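Local atomic coordinates of hypothetical protein Atu3615 (PDB entry 1ZNP), a protein that is of unknown function but belongs to the cupin superfamily and probably adopts its beta-barrel fold. Residues G90-L94 against E95-P99. Numbering follows the deposited sequence.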
loop_
_atom_site.group_PDB
_atom_site.type_symbol
_atom_site.label_atom_id
_atom_site.label_comp_id
_atom_site.label_asym_id
_atom_site.label_seq_id
_atom_site.Cartn_x
_atom_site.Cartn_y
_atom_site.Cartn_z
ATOM N N GLY A 90 1.428 9.007 -5.503
ATOM C CA GLY A 90 2.082 10.275 -5.748
ATOM C C GLY A 90 3.441 10.094 -6.385
ATOM O O GLY A 90 3.852 8.970 -6.656
ATOM N N PRO A 91 4.172 11.189 -6.624
ATOM C CA PRO A 91 5.491 11.112 -7.241
ATOM C C PRO A 91 6.697 10.993 -6.302
ATOM O O PRO A 91 7.792 10.698 -6.762
ATOM C CB PRO A 91 5.540 12.393 -8.059
ATOM C CG PRO A 91 4.882 13.369 -7.132
ATOM C CD PRO A 91 3.687 12.585 -6.596
ATOM N N ALA A 92 6.509 11.238 -5.007
ATOM C CA ALA A 92 7.620 11.164 -4.048
ATOM C C ALA A 92 8.038 9.712 -3.792
ATOM O O ALA A 92 7.858 9.155 -2.707
ATOM C CB ALA A 92 7.227 11.851 -2.737
ATOM N N ILE A 93 8.623 9.134 -4.828
ATOM C CA ILE A 93 9.066 7.755 -4.857
ATOM C C ILE A 93 10.067 7.324 -3.768
ATOM O O ILE A 93 10.187 6.136 -3.461
ATOM C CB ILE A 93 9.622 7.464 -6.279
ATOM C CG1 ILE A 93 9.210 6.060 -6.711
ATOM C CG2 ILE A 93 11.128 7.670 -6.330
ATOM C CD1 ILE A 93 7.710 5.916 -6.937
ATOM N N LEU A 94 10.770 8.283 -3.178
ATOM C CA LEU A 94 11.755 7.971 -2.141
ATOM C C LEU A 94 11.173 8.141 -0.737
ATOM O O LEU A 94 11.884 8.002 0.263
ATOM C CB LEU A 94 12.980 8.878 -2.291
ATOM C CG LEU A 94 13.621 8.987 -3.682
ATOM C CD1 LEU A 94 14.815 9.940 -3.608
ATOM C CD2 LEU A 94 14.060 7.607 -4.186
ATOM N N GLU A 95 9.874 8.427 -0.672
ATOM C CA GLU A 95 9.196 8.654 0.601
ATOM C C GLU A 95 7.940 7.791 0.778
ATOM O O GLU A 95 6.988 8.185 1.448
ATOM C CB GLU A 95 8.848 10.142 0.704
ATOM C CG GLU A 95 10.010 11.059 0.296
ATOM C CD GLU A 95 9.589 12.508 0.082
ATOM O OE1 GLU A 95 10.418 13.300 -0.432
ATOM O OE2 GLU A 95 8.431 12.857 0.424
ATOM N N GLY A 96 7.935 6.610 0.175
ATOM C CA GLY A 96 6.792 5.727 0.319
ATOM C C GLY A 96 5.675 5.941 -0.685
ATOM O O GLY A 96 4.593 5.392 -0.521
ATOM N N GLU A 97 5.936 6.720 -1.728
ATOM C CA GLU A 97 4.916 6.997 -2.734
ATOM C C GLU A 97 5.158 6.253 -4.038
ATOM O O GLU A 97 6.292 5.909 -4.377
ATOM C CB GLU A 97 4.862 8.499 -3.028
ATOM C CG GLU A 97 3.895 9.293 -2.150
ATOM C CD GLU A 97 4.066 10.811 -2.289
ATOM O OE1 GLU A 97 4.266 11.297 -3.432
ATOM O OE2 GLU A 97 3.988 11.515 -1.250
ATOM N N ARG A 98 4.075 6.005 -4.761
ATOM C CA ARG A 98 4.132 5.345 -6.058
ATOM C C ARG A 98 3.080 6.050 -6.896
ATOM O O ARG A 98 1.951 6.226 -6.457
ATOM C CB ARG A 98 3.834 3.847 -5.937
ATOM C CG ARG A 98 4.983 3.036 -5.293
ATOM C CD ARG A 98 6.202 3.077 -6.201
ATOM N NE ARG A 98 7.403 2.437 -5.667
ATOM C CZ ARG A 98 8.246 2.991 -4.795
ATOM N NH1 ARG A 98 9.315 2.321 -4.389
ATOM N NH2 ARG A 98 8.029 4.208 -4.331
ATOM N N PRO A 99 3.457 6.501 -8.101
ATOM C CA PRO A 99 2.534 7.200 -8.997
ATOM C C PRO A 99 1.634 6.255 -9.777
ATOM O O PRO A 99 0.847 6.678 -10.609
ATOM C CB PRO A 99 3.469 7.996 -9.904
ATOM C CG PRO A 99 4.641 7.044 -10.065
ATOM C CD PRO A 99 4.827 6.482 -8.649
#
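Gly90 to Pro99 form one continuous loop that doubles back on itself, tightened by a type I beta turn from Ala92 to Glu95. Ala92 O accepts two backbone bonds, from Glu95 N at 3.0 Å and from Glu97 N at 3.3 Å. The two donors come from opposite faces of the carbonyl plane. At the open end of the loop, Gly90 N bonds Arg98 O at 3.0 Å.

Glu97 reaches back along the inside of the loop. Its chain is extended beyond CG. Ala92 N donates a hydrogen bond to Glu97 OE1 (2.7 Å) and comes from above the carboxylate plane. Ala92 is thus bound to Glu97 through both its N and its O. Its CB also packs against the Glu97 carboxylate and near OE2 of Glu95.

Arg98 starts out away from the rest of the loop, but a bend at chi2 (-65°) brings its guanidinium back beside Ile93. NH2 bonds Ile93 O at 3.0 Å, in the carbonyl plane and on a lone pair. The Ile93 side chain crosses that of Arg98 at about a right angle, with CG1 over one face of the guanidinium. Ile93 CD1 reaches on to Pro99 CD, 3.4 Å away.

Pro99 also touches Tyr67, while Arg98 packs on Thr86 of the second subunit. This is a tight surface loop joining the neighbouring parallel strands 85-89 and 97-103 of the cupin-family sheet.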